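Local coordinates for protein SOSEKI 4 (Arabidopsis thaliana, PDB 6RSN) that polymerises through a DIX-like domain, interprets global polarity cues, can influence cell division orientation and promotes auxin biosynthesis and signalling, at residues R4-V9 / Q84-K89; W57-T62 / Y70-E75; V8-S13 / H22-P27. The protein carries 1 engineered substitution. One frame throughout, in Å; residues are numbered along the deposited sequence.

Interaction 1. Residues R4-V9 / Q84-K89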
loop_
_atom_site.group_PDB
_atom_site.type_symbol
_atom_site.label_atom_id
_atom_site.label_comp_id
_atom_site.label_asym_id
_atom_site.label_seq_id
_atom_site.Cartn_x
_atom_site.Cartn_y
_atom_site.Cartn_z
ATOM N N ARG A 4 -13.159 10.034 -7.150
ATOM C CA ARG A 4 -13.044 8.636 -7.596
ATOM C C ARG A 4 -12.370 7.813 -6.497
ATOM O O ARG A 4 -11.657 8.347 -5.646
ATOM C CB ARG A 4 -12.168 8.528 -8.841
ATOM C CG ARG A 4 -12.652 7.458 -9.809
ATOM C CD ARG A 4 -11.999 7.636 -11.166
ATOM N NE ARG A 4 -10.683 7.007 -11.121
ATOM C CZ ARG A 4 -9.519 7.649 -11.097
ATOM N NH1 ARG A 4 -9.492 8.974 -11.120
ATOM N NH2 ARG A 4 -8.390 6.957 -11.059
ATOM N N ILE A 5 -12.607 6.506 -6.549
ATOM C CA ILE A 5 -12.034 5.595 -5.565
ATOM C C ILE A 5 -11.337 4.474 -6.330
ATOM O O ILE A 5 -11.720 4.078 -7.435
ATOM C CB ILE A 5 -13.089 5.067 -4.555
ATOM C CG1 ILE A 5 -14.088 4.116 -5.218
ATOM C CG2 ILE A 5 -13.807 6.194 -3.813
ATOM C CD1 ILE A 5 -13.735 2.665 -5.034
ATOM N N VAL A 6 -10.215 4.050 -5.788
ATOM C CA VAL A 6 -9.489 2.970 -6.417
ATOM C C VAL A 6 -9.364 1.796 -5.457
ATOM O O VAL A 6 -9.255 1.971 -4.231
ATOM C CB VAL A 6 -8.128 3.389 -6.999
ATOM C CG1 VAL A 6 -8.260 4.487 -8.046
ATOM C CG2 VAL A 6 -7.113 3.765 -5.949
ATOM N N PRO A 7 -9.354 0.582 -6.034
ATOM C CA PRO A 7 -9.170 -0.636 -5.244
ATOM C C PRO A 7 -7.707 -0.827 -4.848
ATOM O O PRO A 7 -6.826 -0.707 -5.679
ATOM C CB PRO A 7 -9.619 -1.727 -6.237
ATOM C CG PRO A 7 -9.346 -1.136 -7.664
ATOM C CD PRO A 7 -9.544 0.355 -7.495
ATOM N N VAL A 8 -7.445 -1.130 -3.571
ATOM C CA VAL A 8 -6.073 -1.400 -3.129
ATOM C C VAL A 8 -6.044 -2.716 -2.382
ATOM O O VAL A 8 -6.845 -2.912 -1.460
ATOM C CB VAL A 8 -5.537 -0.244 -2.271
ATOM C CG1 VAL A 8 -4.127 -0.539 -1.756
ATOM C CG2 VAL A 8 -5.545 1.080 -3.056
ATOM N N VAL A 9 -5.101 -3.610 -2.721
ATOM C CA VAL A 9 -4.878 -4.825 -1.940
ATOM C C VAL A 9 -3.576 -4.613 -1.171
ATOM O O VAL A 9 -2.618 -4.126 -1.754
ATOM C CB VAL A 9 -4.803 -6.098 -2.817
ATOM C CG1 VAL A 9 -4.264 -7.322 -2.063
ATOM C CG2 VAL A 9 -6.173 -6.460 -3.418
ATOM N N GLN A 84 -4.596 -1.685 -13.698
ATOM C CA GLN A 84 -4.966 -0.677 -12.710
ATOM C C GLN A 84 -5.007 -1.290 -11.313
ATOM O O GLN A 84 -5.753 -0.820 -10.453
ATOM C CB GLN A 84 -6.304 -0.008 -13.038
ATOM C CG GLN A 84 -6.179 1.474 -13.365
ATOM C CD GLN A 84 -5.883 2.333 -12.157
ATOM O OE1 GLN A 84 -6.620 2.335 -11.168
ATOM N NE2 GLN A 84 -4.797 3.089 -12.236
ATOM N N GLU A 85 -4.189 -2.334 -11.120
ATOM C CA GLU A 85 -4.123 -3.107 -9.892
ATOM C C GLU A 85 -3.023 -2.544 -8.997
ATOM O O GLU A 85 -1.862 -2.446 -9.445
ATOM C CB GLU A 85 -3.763 -4.547 -10.227
ATOM C CG GLU A 85 -4.426 -5.555 -9.325
ATOM C CD GLU A 85 -4.006 -6.957 -9.715
ATOM O OE1 GLU A 85 -4.576 -7.471 -10.689
ATOM O OE2 GLU A 85 -3.089 -7.525 -9.056
ATOM N N TYR A 86 -3.433 -2.183 -7.765
ATOM C CA TYR A 86 -2.551 -1.622 -6.750
ATOM C C TYR A 86 -2.371 -2.664 -5.662
ATOM O O TYR A 86 -3.360 -3.108 -5.059
ATOM C CB TYR A 86 -3.070 -0.327 -6.117
ATOM C CG TYR A 86 -3.131 0.842 -7.067
ATOM C CD1 TYR A 86 -1.976 1.506 -7.449
ATOM C CD2 TYR A 86 -4.349 1.283 -7.557
ATOM C CE1 TYR A 86 -2.005 2.591 -8.306
ATOM C CE2 TYR A 86 -4.409 2.357 -8.436
ATOM C CZ TYR A 86 -3.240 3.023 -8.784
ATOM O OH TYR A 86 -3.284 4.074 -9.655
ATOM N N VAL A 87 -1.092 -3.051 -5.453
ATOM C CA VAL A 87 -0.776 -4.087 -4.467
ATOM C C VAL A 87 0.367 -3.543 -3.635
ATOM O O VAL A 87 1.424 -3.228 -4.193
ATOM C CB VAL A 87 -0.349 -5.446 -5.088
ATOM C CG1 VAL A 87 0.051 -6.427 -4.007
ATOM C CG2 VAL A 87 -1.411 -6.077 -5.995
ATOM N N LEU A 88 0.134 -3.484 -2.320
ATOM C CA LEU A 88 1.142 -2.941 -1.426
ATOM C C LEU A 88 1.516 -4.027 -0.431
ATOM O O LEU A 88 0.764 -4.973 -0.180
ATOM C CB LEU A 88 0.522 -1.794 -0.617
ATOM C CG LEU A 88 -0.127 -0.638 -1.394
ATOM C CD1 LEU A 88 -0.593 0.448 -0.455
ATOM C CD2 LEU A 88 0.744 -0.042 -2.483
ATOM N N LYS A 89 2.633 -3.763 0.271
ATOM C CA LYS A 89 3.054 -4.582 1.396
ATOM C C LYS A 89 3.431 -3.607 2.500
ATOM O O LYS A 89 4.114 -2.631 2.293
ATOM C CB LYS A 89 4.223 -5.485 1.040
ATOM C CG LYS A 89 4.745 -6.386 2.162
ATOM C CD LYS A 89 6.026 -7.000 1.626
ATOM C CE LYS A 89 6.488 -8.263 2.273
ATOM N NZ LYS A 89 7.961 -8.369 2.051
#

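Interaction 2. Residues W57-T62 / Y70-E75. Engineered in segment 70-75: Ala71 (natural residue Asp).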
loop_
_atom_site.group_PDB
_atom_site.type_symbol
_atom_site.label_atom_id
_atom_site.label_comp_id
_atom_site.label_asym_id
_atom_site.label_seq_id
_atom_site.Cartn_x
_atom_site.Cartn_y
_atom_site.Cartn_z
ATOM N N TRP A 57 5.988 0.951 4.079
ATOM C CA TRP A 57 5.116 0.557 2.957
ATOM C C TRP A 57 5.871 0.478 1.630
ATOM O O TRP A 57 6.791 1.256 1.395
ATOM C CB TRP A 57 3.900 1.522 2.807
ATOM C CG TRP A 57 3.035 1.422 4.028
ATOM C CD1 TRP A 57 3.118 2.128 5.204
ATOM C CD2 TRP A 57 1.947 0.493 4.204
ATOM N NE1 TRP A 57 2.128 1.707 6.070
ATOM C CE2 TRP A 57 1.403 0.713 5.493
ATOM C CE3 TRP A 57 1.379 -0.493 3.375
ATOM C CZ2 TRP A 57 0.338 -0.046 5.999
ATOM C CZ3 TRP A 57 0.295 -1.201 3.842
ATOM C CH2 TRP A 57 -0.227 -0.982 5.138
ATOM N N SER A 58 5.481 -0.508 0.825
ATOM C CA SER A 58 6.101 -0.726 -0.478
ATOM C C SER A 58 4.958 -0.963 -1.469
ATOM O O SER A 58 3.813 -1.258 -1.079
ATOM C CB SER A 58 7.040 -1.914 -0.437
ATOM O OG SER A 58 8.185 -1.689 0.420
ATOM N N SER A 59 5.246 -0.791 -2.761
ATOM C CA SER A 59 4.269 -1.198 -3.758
ATOM C C SER A 59 4.932 -2.197 -4.696
ATOM O O SER A 59 6.136 -2.153 -4.959
ATOM C CB SER A 59 3.696 -0.002 -4.514
ATOM O OG SER A 59 4.743 0.619 -5.266
ATOM N N LYS A 60 4.125 -3.151 -5.153
ATOM C CA LYS A 60 4.655 -4.145 -6.084
ATOM C C LYS A 60 4.892 -3.496 -7.454
ATOM O O LYS A 60 4.063 -2.782 -8.038
ATOM C CB LYS A 60 3.608 -5.260 -6.161
ATOM C CG LYS A 60 4.070 -6.542 -6.834
ATOM C CD LYS A 60 2.863 -7.469 -6.967
ATOM C CE LYS A 60 3.282 -8.838 -7.427
ATOM N NZ LYS A 60 2.123 -9.664 -7.861
ATOM N N ARG A 61 6.055 -3.801 -8.041
ATOM C CA ARG A 61 6.423 -3.190 -9.308
ATOM C C ARG A 61 7.177 -4.210 -10.176
ATOM O O ARG A 61 7.914 -5.017 -9.654
ATOM C CB ARG A 61 7.316 -1.999 -8.935
ATOM C CG ARG A 61 8.084 -1.419 -10.106
ATOM C CD ARG A 61 7.193 -0.281 -10.595
ATOM N NE ARG A 61 7.121 0.731 -9.528
ATOM C CZ ARG A 61 7.936 1.790 -9.455
ATOM N NH1 ARG A 61 8.854 1.976 -10.388
ATOM N NH2 ARG A 61 7.786 2.685 -8.496
ATOM N N THR A 62 7.052 -4.178 -11.515
ATOM C CA THR A 62 7.788 -5.141 -12.353
ATOM C C THR A 62 9.303 -4.951 -12.225
ATOM O O THR A 62 9.787 -3.816 -12.090
ATOM C CB THR A 62 7.312 -5.162 -13.815
ATOM O OG1 THR A 62 7.822 -3.965 -14.392
ATOM C CG2 THR A 62 5.819 -5.197 -13.956
ATOM N N TYR A 70 8.753 -2.000 -4.037
ATOM C CA TYR A 70 9.423 -0.726 -4.156
ATOM C C TYR A 70 9.047 0.147 -2.962
ATOM O O TYR A 70 7.899 0.429 -2.745
ATOM C CB TYR A 70 8.857 -0.040 -5.411
ATOM C CG TYR A 70 9.760 1.036 -5.917
ATOM C CD1 TYR A 70 9.659 2.342 -5.447
ATOM C CD2 TYR A 70 10.683 0.745 -6.900
ATOM C CE1 TYR A 70 10.478 3.345 -5.952
ATOM C CE2 TYR A 70 11.500 1.733 -7.432
ATOM C CZ TYR A 70 11.411 3.027 -6.931
ATOM O OH TYR A 70 12.244 3.964 -7.471
ATOM N N ALA A 71 10.028 0.581 -2.154
ATOM C CA ALA A 71 9.804 1.319 -0.927
ATOM C C ALA A 71 9.186 2.680 -1.238
ATOM O O ALA A 71 9.599 3.385 -2.205
ATOM C CB ALA A 71 11.180 1.502 -0.279
ATOM N N LEU A 72 8.147 3.013 -0.484
ATOM C CA LEU A 72 7.437 4.288 -0.595
ATOM C C LEU A 72 7.563 5.216 0.632
ATOM O O LEU A 72 7.542 4.742 1.752
ATOM C CB LEU A 72 5.945 3.953 -0.715
ATOM C CG LEU A 72 5.506 3.033 -1.863
ATOM C CD1 LEU A 72 4.082 2.529 -1.635
ATOM C CD2 LEU A 72 5.537 3.796 -3.202
ATOM N N SER A 73 7.654 6.539 0.411
ATOM C CA SER A 73 7.420 7.605 1.398
ATOM C C SER A 73 6.007 8.114 1.261
ATOM O O SER A 73 5.429 7.909 0.204
ATOM C CB SER A 73 8.318 8.776 1.161
ATOM O OG SER A 73 9.658 8.320 1.170
ATOM N N ASP A 74 5.500 8.790 2.329
ATOM C CA ASP A 74 4.140 9.326 2.389
ATOM C C ASP A 74 3.850 10.200 1.173
ATOM O O ASP A 74 2.776 10.170 0.563
ATOM C CB ASP A 74 3.856 10.010 3.738
ATOM C CG ASP A 74 3.596 9.029 4.895
ATOM O OD1 ASP A 74 4.190 7.927 4.888
ATOM O OD2 ASP A 74 2.825 9.384 5.834
ATOM N N GLU A 75 4.860 10.959 0.759
ATOM C CA GLU A 75 4.641 11.896 -0.329
ATOM C C GLU A 75 4.788 11.254 -1.721
ATOM O O GLU A 75 4.651 11.973 -2.726
ATOM C CB GLU A 75 5.456 13.194 -0.102
ATOM C CG GLU A 75 6.966 13.017 -0.031
ATOM C CD GLU A 75 7.659 12.488 1.240
ATOM O OE1 GLU A 75 6.956 12.221 2.264
ATOM O OE2 GLU A 75 8.920 12.347 1.210
HETATM O O HOH W 1 6.425 3.791 4.236
#

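Interaction 3. Residues V8-S13 / H22-P27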
loop_
_atom_site.group_PDB
_atom_site.type_symbol
_atom_site.label_atom_id
_atom_site.label_comp_id
_atom_site.label_asym_id
_atom_site.label_seq_id
_atom_site.Cartn_x
_atom_site.Cartn_y
_atom_site.Cartn_z
ATOM N N VAL A 8 -7.445 -1.130 -3.571
ATOM C CA VAL A 8 -6.073 -1.400 -3.129
ATOM C C VAL A 8 -6.044 -2.716 -2.382
ATOM O O VAL A 8 -6.845 -2.912 -1.460
ATOM C CB VAL A 8 -5.537 -0.244 -2.271
ATOM C CG1 VAL A 8 -4.127 -0.539 -1.756
ATOM C CG2 VAL A 8 -5.545 1.080 -3.056
ATOM N N VAL A 9 -5.101 -3.610 -2.721
ATOM C CA VAL A 9 -4.878 -4.825 -1.940
ATOM C C VAL A 9 -3.576 -4.613 -1.171
ATOM O O VAL A 9 -2.618 -4.126 -1.754
ATOM C CB VAL A 9 -4.803 -6.098 -2.817
ATOM C CG1 VAL A 9 -4.264 -7.322 -2.063
ATOM C CG2 VAL A 9 -6.173 -6.460 -3.418
ATOM N N TYR A 10 -3.570 -4.958 0.129
ATOM C CA TYR A 10 -2.291 -4.873 0.851
ATOM C C TYR A 10 -2.037 -6.133 1.676
ATOM O O TYR A 10 -2.951 -6.754 2.262
ATOM C CB TYR A 10 -2.177 -3.588 1.705
ATOM C CG TYR A 10 -3.127 -3.471 2.881
ATOM C CD1 TYR A 10 -4.383 -2.908 2.731
ATOM C CD2 TYR A 10 -2.788 -3.970 4.132
ATOM C CE1 TYR A 10 -5.264 -2.797 3.807
ATOM C CE2 TYR A 10 -3.646 -3.861 5.224
ATOM C CZ TYR A 10 -4.907 -3.315 5.049
ATOM O OH TYR A 10 -5.756 -3.223 6.128
ATOM N N TYR A 11 -0.748 -6.510 1.784
ATOM C CA TYR A 11 -0.283 -7.633 2.585
ATOM C C TYR A 11 0.470 -7.078 3.791
ATOM O O TYR A 11 1.216 -6.103 3.655
ATOM C CB TYR A 11 0.759 -8.436 1.798
ATOM C CG TYR A 11 0.162 -9.203 0.647
ATOM C CD1 TYR A 11 -0.050 -8.565 -0.567
ATOM C CD2 TYR A 11 -0.179 -10.540 0.790
ATOM C CE1 TYR A 11 -0.566 -9.291 -1.629
ATOM C CE2 TYR A 11 -0.729 -11.271 -0.270
ATOM C CZ TYR A 11 -0.912 -10.620 -1.474
ATOM O OH TYR A 11 -1.455 -11.245 -2.574
ATOM N N LEU A 12 0.131 -7.540 4.991
ATOM C CA LEU A 12 0.972 -7.116 6.121
ATOM C C LEU A 12 1.927 -8.248 6.447
ATOM O O LEU A 12 1.527 -9.414 6.466
ATOM C CB LEU A 12 0.119 -6.893 7.380
ATOM C CG LEU A 12 -0.898 -5.784 7.215
ATOM C CD1 LEU A 12 -1.673 -5.603 8.539
ATOM C CD2 LEU A 12 -0.174 -4.472 6.814
ATOM N N SER A 13 3.171 -7.882 6.754
ATOM C CA SER A 13 4.196 -8.884 6.976
ATOM C C SER A 13 4.722 -8.638 8.363
ATOM O O SER A 13 5.183 -7.536 8.639
ATOM C CB SER A 13 5.301 -8.700 5.923
ATOM O OG SER A 13 6.383 -9.584 6.213
ATOM N N HIS A 22 -5.520 -7.907 2.529
ATOM C CA HIS A 22 -6.713 -7.124 2.755
ATOM C C HIS A 22 -7.054 -6.380 1.479
ATOM O O HIS A 22 -6.159 -5.999 0.725
ATOM C CB HIS A 22 -6.444 -6.102 3.871
ATOM C CG HIS A 22 -6.542 -6.716 5.225
ATOM N ND1 HIS A 22 -5.480 -7.412 5.805
ATOM C CD2 HIS A 22 -7.581 -6.809 6.075
ATOM C CE1 HIS A 22 -5.878 -7.866 6.990
ATOM N NE2 HIS A 22 -7.143 -7.549 7.163
ATOM N N PHE A 23 -8.360 -6.144 1.259
ATOM C CA PHE A 23 -8.831 -5.297 0.184
ATOM C C PHE A 23 -9.542 -4.079 0.748
ATOM O O PHE A 23 -10.427 -4.269 1.591
ATOM C CB PHE A 23 -9.863 -6.041 -0.687
ATOM C CG PHE A 23 -10.482 -5.140 -1.745
ATOM C CD1 PHE A 23 -11.606 -4.361 -1.482
ATOM C CD2 PHE A 23 -9.895 -5.004 -2.991
ATOM C CE1 PHE A 23 -12.179 -3.548 -2.471
ATOM C CE2 PHE A 23 -10.460 -4.198 -3.986
ATOM C CZ PHE A 23 -11.601 -3.462 -3.728
ATOM N N ILE A 24 -9.164 -2.865 0.294
ATOM C CA ILE A 24 -9.886 -1.653 0.672
ATOM C C ILE A 24 -10.135 -0.811 -0.574
ATOM O O ILE A 24 -9.408 -0.951 -1.547
ATOM C CB ILE A 24 -9.105 -0.834 1.714
ATOM C CG1 ILE A 24 -7.677 -0.493 1.258
ATOM C CG2 ILE A 24 -9.053 -1.578 3.058
ATOM C CD1 ILE A 24 -6.924 0.528 2.164
ATOM N N GLU A 25 -11.099 0.118 -0.469
ATOM C CA GLU A 25 -11.271 1.126 -1.506
ATOM C C GLU A 25 -10.714 2.450 -1.014
ATOM O O GLU A 25 -10.965 2.822 0.136
ATOM C CB GLU A 25 -12.761 1.198 -1.846
ATOM C CG GLU A 25 -13.210 -0.085 -2.524
ATOM C CD GLU A 25 -14.605 0.016 -3.059
ATOM O OE1 GLU A 25 -15.424 0.662 -2.383
ATOM O OE2 GLU A 25 -14.840 -0.515 -4.165
ATOM N N VAL A 26 -9.880 3.107 -1.837
ATOM C CA VAL A 26 -9.204 4.324 -1.416
ATOM C C VAL A 26 -9.701 5.542 -2.199
ATOM O O VAL A 26 -9.532 5.594 -3.414
ATOM C CB VAL A 26 -7.683 4.167 -1.520
ATOM C CG1 VAL A 26 -6.986 5.488 -1.204
ATOM C CG2 VAL A 26 -7.237 3.063 -0.555
ATOM N N PRO A 27 -10.250 6.582 -1.529
ATOM C CA PRO A 27 -10.560 7.842 -2.222
ATOM C C PRO A 27 -9.296 8.552 -2.713
ATOM O O PRO A 27 -8.335 8.714 -1.950
ATOM C CB PRO A 27 -11.359 8.676 -1.196
ATOM C CG PRO A 27 -11.829 7.645 -0.168
ATOM C CD PRO A 27 -10.741 6.575 -0.131
#

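Interaction 1. Residues R4-V9 / Q84-K89
Tyr86 sets its CG anti to the carbonyl carbon and beside the backbone N (chi1 -67°), while Val6 holds its CG2 between its own backbone N and carbonyl carbon; with these settings the valine methyl meets the CD2-CE2 side of the tyrosine ring, Val6 CG2 lying 3.9 Å from Tyr86 CE2. Pro7 O comes to the same side of the ring, in its plane at the edge, 3.7 Å from Tyr86 CD2. The next valine spans two partners: Val8 CG2 reaches Tyr86 CB at 4.2 Å, and Val8 CG1 rests 3.9 Å from Leu88 CD1. The two strands run in the same sense, 35° apart. Val9 N donates to Tyr86 O (3.0 Å, N-H...O angle 177°) and Val9 O accepts from Leu88 N (2.9 Å), so one residue brackets Val87 with both its polar groups. Such parallel pairing of the first and last strands in the middle of a mixed sheet is characteristic of the ubiquitin-like fold, to which this DIX-like domain belongs. Val9 O is touched a second time by the CA-H of Val87, with Val87 CA 3.3 Å away. Tyr86 N, buried by the contact, has no partner in the model. At the far end of the ring, Gln84 NE2 appears to donate to Tyr86 OH (3.1 Å), though the Gln84 side chain is poorly ordered.

Interaction 2. Residues W57-T62 / Y70-E75
Tyr70 and Ser59 form an antiparallel hydrogen-bonded pair in which the backbone N and O of both residues are satisfied: Tyr70 N donates to Ser59 O (2.8 Å), and Ser59 N donates back to Tyr70 O (2.9 Å). Tyr70 O also takes the CA-H of Ser58, whose CA is 3.1 Å away. The ladder goes on past the non-hydrogen-bonded pair of Ser58 and the engineered Ala71 with Leu72 N donating a hydrogen bond to Trp57 O at 2.9 Å. Beyond that, a water replaces direct contact, accepting from Trp57 N and donating to Leu72 O, each at 2.9 Å. Trp57 NE1 is used by Ala52 O. The chain of Arg61 is bent at chi2 and chi3, and its guanidinium ends flat over one face of the Tyr70 ring, its plane turned 20° from the ring and NH2 poised above the ring centre; Arg61 CZ sits 4.0 Å from the ring centroid, a cation-pi stack. Leu72 points toward strand 57-62, its CD1 3.6 Å from Ser58 C. This hairpin of strands 55-63 and 66-71 borders strand 86-92 through Ser58 and Lys60, while Trp57 and Leu72 pack on helix 36-47 and Ser59 and Leu72 touch Ile78 of strand 77-78.

Interaction 3. Residues V8-S13 / H22-P27
His22 O is approached by two groups of the facing strand: Tyr10 N donates to it across 2.9 Å. The CA-H of Val9 adds a weaker contact, Val9 CA lying 3.2 Å from His22 O. The return bond, His22 N to Tyr10 O at 2.8 Å, closes the hydrogen-bonded pair. A second such pair joins Val8 and Ile24, with Val8 N donating to Ile24 O and Ile24 N bonded back to Val8 O. Between them Val9 and Phe23 form the non-hydrogen-bonded pair; Val9 CG2 comes to the edge of the phenylalanine ring, 4.0 Å from Phe23 CD2, the two side chains crossing at about a right angle. On the other face Tyr10 places its CG between the backbone N and the carbonyl carbon (chi1 66°), and the ring lies against His22. His22 CB sits over one ring face, nearer the rim than the middle, 3.4 Å from Tyr10 CZ, as a CH-pi contact. The imidazole follows nearly parallel, 13° from the phenol plane, but is slid aside until the two rings barely overlap, with centroids 5.2 Å apart. Ile24 CG2 meets the edge of the same tyrosine at CE1. Further along this face, Val8 CG2 packs 3.6 Å from Val26 CG2. Together strands 5-13 and 22-27 make the opening beta hairpin of the ubiquitin-like domain, with Leu43 of helix 36-47 packed against Tyr10 and Ile24. Tyr10 OH is hydrogen-bonded to Arg47 NH2 of that helix. The backbone N and O atoms of both hydrogen-bonded pairs thus satisfy one another, the side-chain contacts are mostly apolar or CH-pi, and polar character is local to Tyr10 OH and His22 near Arg47. A sulfate, probably from the crystallisation liquor, lies about 3 Å from the His22 side chain; with Arg47 beside it, this may reflect a locally positive patch.

Overall arrangement
Interactions 1 and 3 share Val8 and Val9 and lie on opposite sides of strand 5-13, centres 7 Å apart; this strand is bonded to strand 22-27 on one border and 86-92 on the other. Interaction 2 lies 12 Å from interaction 1 by centres, joined to it by Val87 O to Lys60 N and Lys89 O to Ser58 N, probable hydrogen bonds of 2.9 Å. Trp57 CH2 reaches past the intervening strand 86-92 to lie 3.9 Å from Leu12 CD2, linking interactions 2 and 3. Strands 22-27 and 66-71 are outermost within the chain, edges by which DIX domains typically pair head to tail, consistent with filament formation by the natural protein; engineered Ala71 lies on the second.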